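11R-lipoxygenase (Gersemia fruticosa, PDB 3VF1) is a calcium-dependent, non-heme iron lipoxygenase that probably inserts both atoms of molecular oxygen into a lipid substrate. Local coordinates at residues Arg172-Phe180 against Leu460-Val468; Ile511-Asp519 against Phe554-His562. One frame throughout, in Å; residues are numbered along the deposited sequence.

Interaction 1: Arg172-Phe180 against Leu460-Val468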
# COMPACT_ATOMS: atom_id res chain seq x y z
N ARG A 172 -21.76 -4.74 2.91
CA ARG A 172 -20.92 -5.51 2.00
C ARG A 172 -19.59 -5.89 2.64
O ARG A 172 -18.99 -6.90 2.29
CB ARG A 172 -20.66 -4.72 0.71
CG ARG A 172 -21.87 -4.54 -0.18
CD ARG A 172 -21.51 -3.81 -1.46
NE ARG A 172 -20.97 -2.48 -1.20
CZ ARG A 172 -20.48 -1.67 -2.14
NH1 ARG A 172 -20.47 -2.05 -3.41
NH2 ARG A 172 -20.01 -0.48 -1.80
N TYR A 173 -19.12 -5.08 3.59
CA TYR A 173 -17.76 -5.22 4.10
C TYR A 173 -17.63 -5.26 5.63
O TYR A 173 -16.54 -5.07 6.16
CB TYR A 173 -16.90 -4.07 3.57
CG TYR A 173 -16.95 -3.94 2.06
CD1 TYR A 173 -16.36 -4.90 1.25
CD2 TYR A 173 -17.58 -2.86 1.45
CE1 TYR A 173 -16.39 -4.80 -0.12
CE2 TYR A 173 -17.62 -2.75 0.07
CZ TYR A 173 -17.03 -3.72 -0.71
OH TYR A 173 -17.07 -3.61 -2.08
N VAL A 174 -18.73 -5.50 6.33
CA VAL A 174 -18.69 -5.52 7.80
C VAL A 174 -18.24 -6.87 8.37
O VAL A 174 -17.88 -6.95 9.54
CB VAL A 174 -20.06 -5.16 8.44
CG1 VAL A 174 -20.39 -3.70 8.20
CG2 VAL A 174 -21.17 -6.08 7.94
N GLN A 175 -18.26 -7.91 7.54
CA GLN A 175 -17.99 -9.26 8.03
C GLN A 175 -16.61 -9.78 7.63
O GLN A 175 -16.25 -9.77 6.45
CB GLN A 175 -19.08 -10.21 7.54
CG GLN A 175 -19.53 -11.23 8.57
CD GLN A 175 -20.91 -11.80 8.27
OE1 GLN A 175 -21.66 -11.24 7.47
NE2 GLN A 175 -21.25 -12.91 8.92
N ASP A 176 -15.85 -10.22 8.63
CA ASP A 176 -14.54 -10.83 8.41
C ASP A 176 -13.60 -9.94 7.60
O ASP A 176 -12.90 -10.42 6.70
CB ASP A 176 -14.69 -12.19 7.72
CG ASP A 176 -15.33 -13.23 8.62
OD1 ASP A 176 -15.15 -13.13 9.85
OD2 ASP A 176 -16.01 -14.14 8.10
N LEU A 177 -13.58 -8.66 7.93
CA LEU A 177 -12.67 -7.71 7.29
C LEU A 177 -12.26 -6.63 8.28
O LEU A 177 -12.92 -6.42 9.29
CB LEU A 177 -13.33 -7.08 6.06
CG LEU A 177 -13.55 -7.99 4.85
CD1 LEU A 177 -14.35 -7.26 3.78
CD2 LEU A 177 -12.22 -8.47 4.29
N PRO A 178 -11.16 -5.92 7.98
CA PRO A 178 -10.73 -4.81 8.84
C PRO A 178 -11.76 -3.69 8.83
O PRO A 178 -12.56 -3.60 7.90
CB PRO A 178 -9.44 -4.33 8.17
CG PRO A 178 -9.00 -5.44 7.28
CD PRO A 178 -10.25 -6.13 6.84
N GLY A 179 -11.75 -2.85 9.86
CA GLY A 179 -12.63 -1.70 9.90
C GLY A 179 -12.27 -0.75 8.77
O GLY A 179 -11.20 -0.84 8.18
N PHE A 180 -13.18 0.18 8.46
CA PHE A 180 -12.95 1.13 7.39
C PHE A 180 -13.72 2.42 7.65
O PHE A 180 -14.61 2.46 8.50
CB PHE A 180 -13.36 0.53 6.04
CG PHE A 180 -14.77 0.02 6.01
CD1 PHE A 180 -15.10 -1.19 6.59
CD2 PHE A 180 -15.77 0.75 5.38
CE1 PHE A 180 -16.40 -1.67 6.56
CE2 PHE A 180 -17.07 0.28 5.35
CZ PHE A 180 -17.39 -0.93 5.93
N LEU A 460 -12.33 -14.72 -0.60
CA LEU A 460 -10.93 -15.08 -0.42
C LEU A 460 -10.26 -14.17 0.61
O LEU A 460 -9.46 -14.62 1.43
CB LEU A 460 -10.17 -15.00 -1.75
CG LEU A 460 -8.68 -15.33 -1.69
CD1 LEU A 460 -8.45 -16.71 -1.10
CD2 LEU A 460 -8.06 -15.23 -3.07
N MET A 461 -10.60 -12.88 0.56
CA MET A 461 -10.09 -11.92 1.53
C MET A 461 -10.59 -12.25 2.93
O MET A 461 -9.83 -12.27 3.89
CB MET A 461 -10.50 -10.51 1.15
CG MET A 461 -9.86 -9.99 -0.12
SD MET A 461 -9.95 -8.20 -0.28
CE MET A 461 -11.73 -7.96 -0.36
N GLN A 462 -11.89 -12.52 3.03
CA GLN A 462 -12.51 -12.85 4.30
C GLN A 462 -11.88 -14.09 4.90
O GLN A 462 -11.72 -14.20 6.12
CB GLN A 462 -14.01 -13.06 4.12
CG GLN A 462 -14.77 -11.80 3.73
CD GLN A 462 -16.23 -12.07 3.45
OE1 GLN A 462 -16.59 -13.07 2.83
NE2 GLN A 462 -17.09 -11.17 3.93
N LYS A 463 -11.52 -15.04 4.04
CA LYS A 463 -10.96 -16.30 4.50
C LYS A 463 -9.57 -16.11 5.09
O LYS A 463 -9.21 -16.76 6.08
CB LYS A 463 -10.90 -17.31 3.35
CG LYS A 463 -10.55 -18.72 3.80
CD LYS A 463 -10.67 -19.72 2.65
CE LYS A 463 -10.36 -21.13 3.12
NZ LYS A 463 -10.40 -22.11 2.00
N HIS A 464 -8.78 -15.21 4.50
CA HIS A 464 -7.45 -14.92 5.01
C HIS A 464 -7.53 -14.09 6.29
O HIS A 464 -6.76 -14.31 7.23
CB HIS A 464 -6.62 -14.16 3.98
CG HIS A 464 -5.22 -13.87 4.44
ND1 HIS A 464 -4.19 -14.78 4.33
CD2 HIS A 464 -4.69 -12.77 5.03
CE1 HIS A 464 -3.09 -14.25 4.82
NE2 HIS A 464 -3.36 -13.04 5.26
N TYR A 465 -8.47 -13.15 6.33
CA TYR A 465 -8.60 -12.26 7.48
C TYR A 465 -8.97 -13.05 8.74
O TYR A 465 -8.42 -12.79 9.81
CB TYR A 465 -9.66 -11.19 7.22
CG TYR A 465 -9.78 -10.19 8.35
CD1 TYR A 465 -8.88 -9.14 8.47
CD2 TYR A 465 -10.79 -10.30 9.29
CE1 TYR A 465 -8.98 -8.23 9.50
CE2 TYR A 465 -10.90 -9.39 10.33
CZ TYR A 465 -9.99 -8.36 10.42
OH TYR A 465 -10.09 -7.45 11.45
N ARG A 466 -9.88 -14.00 8.61
CA ARG A 466 -10.31 -14.81 9.75
C ARG A 466 -9.13 -15.41 10.51
O ARG A 466 -9.25 -15.68 11.71
CB ARG A 466 -11.25 -15.92 9.29
CG ARG A 466 -12.68 -15.47 9.07
CD ARG A 466 -13.64 -16.65 9.04
NE ARG A 466 -13.46 -17.50 7.86
CZ ARG A 466 -14.03 -17.27 6.68
NH1 ARG A 466 -14.81 -16.21 6.50
NH2 ARG A 466 -13.81 -18.09 5.67
N SER A 467 -8.01 -15.62 9.83
CA SER A 467 -6.86 -16.28 10.44
C SER A 467 -5.65 -15.37 10.60
O SER A 467 -4.63 -15.79 11.17
CB SER A 467 -6.46 -17.50 9.61
OG SER A 467 -7.48 -18.49 9.62
N VAL A 468 -5.74 -14.14 10.12
CA VAL A 468 -4.59 -13.25 10.13
C VAL A 468 -4.33 -12.64 11.50
O VAL A 468 -5.27 -12.33 12.24
CB VAL A 468 -4.74 -12.10 9.10
CG1 VAL A 468 -5.73 -11.05 9.60
CG2 VAL A 468 -3.39 -11.46 8.83
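Tyr465 of helix 456-465 lies along the backbone of Asp176 to Pro178. Its CG stands anti to the backbone N (chi1 -176°), which carries the ring out from the helix onto that loop. Tyr465 CB meets Asp176 O at 3.4 Å. CG stays near the same oxygen. Tyr465 CD2 lies 3.3 Å from Asp176 C, and CE2 lies near Leu177 N. Across the ring from CD2, Tyr465 CE1 touches Pro178 CG at 3.6 Å. One ring face thus packs on the Leu177-Pro178 peptide bond. The OH, beside Leu177 O, hydrogen-bonds to Pro540 O. A leucine in place of Tyr465 would probably leave this peptide bond poorly packed and Pro540 O without that donor.

Two polar bonds hold Gln175 and Asp176. Gln462 NE2 donates to Gln175 O (3.0 Å), coming from above the carbonyl plane in a rather bent bond (140°). Arg466 NH1 forms a salt bridge with Asp176 OD2 at 2.9 Å. Asp176 OD2 lies in the guanidinium plane, but NH1 comes from above the carboxylate plane; the two planes are 69° apart. Asp176 OD1 is held by Ser543 N. Leu177 CD2 adds an apolar touch on Met461 CB.

The contact fastens the loop between helices 148-164 and 208-213 to helix 456-465 of the largely helical lipoxygenase domain, while Pro178 also packs on Met399 of helix 369-410, which carries iron ligands.

Interaction 2: Ile511-Asp519 against Phe554-His562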
# COMPACT_ATOMS: atom_id res chain seq x y z
N ILE A 511 10.41 8.67 18.24
CA ILE A 511 9.69 8.34 19.47
C ILE A 511 10.52 8.65 20.72
O ILE A 511 9.97 9.07 21.74
CB ILE A 511 9.28 6.85 19.48
CG1 ILE A 511 8.22 6.59 18.42
CG2 ILE A 511 8.76 6.45 20.86
CD1 ILE A 511 6.94 7.37 18.60
N GLN A 512 11.83 8.46 20.64
CA GLN A 512 12.69 8.70 21.79
C GLN A 512 12.98 10.19 22.00
O GLN A 512 13.53 10.58 23.02
CB GLN A 512 14.00 7.92 21.66
CG GLN A 512 13.83 6.42 21.86
CD GLN A 512 15.14 5.67 21.90
OE1 GLN A 512 16.21 6.26 21.73
NE2 GLN A 512 15.07 4.36 22.12
N ILE A 513 12.59 11.01 21.03
CA ILE A 513 12.69 12.46 21.18
C ILE A 513 11.59 12.98 22.10
O ILE A 513 11.81 13.94 22.85
CB ILE A 513 12.57 13.18 19.81
CG1 ILE A 513 13.87 13.02 19.02
CG2 ILE A 513 12.26 14.66 20.00
CD1 ILE A 513 13.77 13.51 17.58
N TYR A 514 10.42 12.36 22.05
CA TYR A 514 9.26 12.84 22.79
C TYR A 514 8.91 11.97 24.00
O TYR A 514 8.41 12.48 25.00
CB TYR A 514 8.06 12.95 21.84
CG TYR A 514 8.33 13.86 20.67
CD1 TYR A 514 8.18 15.24 20.79
CD2 TYR A 514 8.75 13.35 19.46
CE1 TYR A 514 8.44 16.08 19.73
CE2 TYR A 514 9.01 14.19 18.38
CZ TYR A 514 8.85 15.55 18.53
OH TYR A 514 9.11 16.38 17.47
N TYR A 515 9.17 10.68 23.90
CA TYR A 515 8.92 9.76 25.00
C TYR A 515 10.23 9.41 25.70
O TYR A 515 11.05 8.66 25.16
CB TYR A 515 8.26 8.48 24.50
CG TYR A 515 6.89 8.69 23.88
CD1 TYR A 515 6.76 8.96 22.53
CD2 TYR A 515 5.74 8.62 24.66
CE1 TYR A 515 5.51 9.15 21.96
CE2 TYR A 515 4.49 8.80 24.10
CZ TYR A 515 4.38 9.07 22.75
OH TYR A 515 3.15 9.25 22.18
N ASN A 516 10.43 9.96 26.89
CA ASN A 516 11.68 9.78 27.61
C ASN A 516 11.77 8.40 28.27
O ASN A 516 12.87 7.91 28.55
CB ASN A 516 11.85 10.87 28.67
CG ASN A 516 13.28 11.36 28.77
OD1 ASN A 516 13.55 12.56 28.60
ND2 ASN A 516 14.21 10.45 29.04
N ASP A 517 10.62 7.78 28.50
CA ASP A 517 10.59 6.47 29.14
C ASP A 517 9.24 5.79 28.93
O ASP A 517 8.32 6.37 28.35
CB ASP A 517 10.88 6.61 30.64
CG ASP A 517 9.94 7.57 31.34
OD1 ASP A 517 8.73 7.55 31.05
OD2 ASP A 517 10.42 8.36 32.18
N ASP A 518 9.13 4.55 29.39
CA ASP A 518 7.92 3.76 29.18
C ASP A 518 6.71 4.38 29.87
O ASP A 518 5.57 4.20 29.42
CB ASP A 518 8.13 2.33 29.68
CG ASP A 518 9.27 1.62 28.97
OD1 ASP A 518 9.70 2.10 27.90
OD2 ASP A 518 9.74 0.58 29.49
N ASP A 519 6.95 5.11 30.95
CA ASP A 519 5.87 5.77 31.67
C ASP A 519 5.28 6.88 30.80
O ASP A 519 4.07 7.13 30.83
CB ASP A 519 6.37 6.35 32.99
CG ASP A 519 5.27 6.51 34.01
OD1 ASP A 519 4.47 5.56 34.18
OD2 ASP A 519 5.19 7.59 34.64
N PHE A 554 -0.42 0.42 24.89
CA PHE A 554 1.03 0.47 24.77
C PHE A 554 1.65 0.64 26.15
O PHE A 554 1.45 1.67 26.81
CB PHE A 554 1.45 1.63 23.86
CG PHE A 554 1.17 1.38 22.40
CD1 PHE A 554 1.56 0.20 21.79
CD2 PHE A 554 0.50 2.33 21.64
CE1 PHE A 554 1.30 -0.03 20.45
CE2 PHE A 554 0.24 2.11 20.30
CZ PHE A 554 0.64 0.93 19.71
N GLU A 555 2.41 -0.36 26.59
CA GLU A 555 2.97 -0.36 27.94
C GLU A 555 4.42 0.11 27.96
O GLU A 555 4.96 0.44 29.02
CB GLU A 555 2.87 -1.76 28.55
CG GLU A 555 1.45 -2.28 28.65
CD GLU A 555 0.55 -1.38 29.46
OE1 GLU A 555 0.91 -1.06 30.62
OE2 GLU A 555 -0.52 -0.97 28.95
N ASN A 556 5.06 0.14 26.79
CA ASN A 556 6.44 0.61 26.70
C ASN A 556 6.73 1.22 25.33
O ASN A 556 5.89 1.19 24.44
CB ASN A 556 7.42 -0.53 26.99
CG ASN A 556 7.20 -1.73 26.10
OD1 ASN A 556 7.72 -1.80 24.98
ND2 ASN A 556 6.42 -2.69 26.58
N ARG A 557 7.93 1.78 25.18
CA ARG A 557 8.30 2.46 23.94
C ARG A 557 8.58 1.48 22.81
O ARG A 557 8.33 1.78 21.65
CB ARG A 557 9.53 3.34 24.17
CG ARG A 557 9.30 4.50 25.12
CD ARG A 557 10.49 5.44 25.16
NE ARG A 557 11.71 4.77 25.61
CZ ARG A 557 12.90 5.35 25.70
NH1 ARG A 557 13.05 6.63 25.36
NH2 ARG A 557 13.94 4.66 26.13
N GLU A 558 9.09 0.30 23.16
CA GLU A 558 9.45 -0.70 22.16
C GLU A 558 8.21 -1.21 21.42
O GLU A 558 8.24 -1.36 20.20
CB GLU A 558 10.21 -1.86 22.80
CG GLU A 558 11.64 -1.52 23.20
CD GLU A 558 11.71 -0.52 24.34
OE1 GLU A 558 10.83 -0.55 25.23
OE2 GLU A 558 12.66 0.30 24.36
N GLU A 559 7.14 -1.48 22.16
CA GLU A 559 5.88 -1.90 21.54
C GLU A 559 5.38 -0.83 20.58
O GLU A 559 4.91 -1.14 19.49
CB GLU A 559 4.82 -2.16 22.61
CG GLU A 559 5.05 -3.40 23.45
CD GLU A 559 3.96 -3.60 24.49
OE1 GLU A 559 2.85 -3.04 24.31
OE2 GLU A 559 4.21 -4.32 25.48
N LEU A 560 5.49 0.42 21.00
CA LEU A 560 5.02 1.54 20.20
C LEU A 560 5.82 1.67 18.91
O LEU A 560 5.25 1.86 17.83
CB LEU A 560 5.12 2.84 21.01
CG LEU A 560 4.70 4.12 20.28
CD1 LEU A 560 3.28 3.99 19.75
CD2 LEU A 560 4.82 5.32 21.21
N VAL A 561 7.14 1.56 19.02
CA VAL A 561 8.01 1.67 17.86
C VAL A 561 7.72 0.56 16.85
O VAL A 561 7.61 0.81 15.65
CB VAL A 561 9.50 1.62 18.26
CG1 VAL A 561 10.38 1.48 17.03
CG2 VAL A 561 9.87 2.87 19.05
N HIS A 562 7.61 -0.67 17.34
CA HIS A 562 7.37 -1.81 16.46
C HIS A 562 6.09 -1.63 15.65
O HIS A 562 6.10 -1.73 14.43
CB HIS A 562 7.29 -3.11 17.25
CG HIS A 562 7.01 -4.31 16.41
ND1 HIS A 562 7.98 -4.91 15.62
CD2 HIS A 562 5.88 -5.03 16.21
CE1 HIS A 562 7.46 -5.94 14.98
NE2 HIS A 562 6.18 -6.03 15.32
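Ile511 meets helix 557-579 at its CD1 tip and at CB. Its CD1 touches Leu560 CD2 at 3.9 Å, and its CB faces Val561 CG2. Gln512 comes next. Its CG lies 3.6 Å from Arg557 NH1, over one face of the guanidinium group, and its amide is turned only 17° from that group's plane.

Tyr515 gives both a ring and a carbonyl. Leu560 CD2 sits over the ring face, 4.2 Å from the centroid, as a CH-pi contact. The ring's OH hydrogen-bonds to Asp524 OD2, just after helix 518-522. Tyr515 O accepts from Arg557 NH1 at 2.9 Å (152°). The arginine bends at chi3 (-61°), which turns its guanidinium back toward this carbonyl. Asn516 O lies over the guanidinium face opposite Gln512, so the flat group is sandwiched.

The short loop here links helix 491-514 to helix 518-522, and it faces the start of helix 557-579. Both helix starts are N-capped. Asp517 OD1 accepts from Ser520 N, and Asn556 OD1 accepts from Glu559 N at 2.9 Å.

Asp518 then reaches across to the capped end. Its OD1 accepts from Arg557 N in a long bond of 3.3 Å, met from above the carboxylate plane. Its CG rests on Asn556 CB at 3.5 Å, the two side chains lying side by side and pointing the same way.

Overall arrangement
Interactions 1 and 2 do not touch. Their centres are 30 Å apart, and their nearest atoms about 13 Å. Interaction 1 is the inner one, with its centre about 17 Å from the centre of the chain against about 26 Å for interaction 2. It is also near the catalytic metal. The side chain of Met461 comes within about 8 Å of that of His397, an iron ligand, and about 12 Å of the iron itself. Interaction 2 is away from the annotated sites, but its helix 557-579 runs on to His575 and Asn579, which bind the iron. Helix 369-410, which packs on Pro178, carries the ligands His392 and His397.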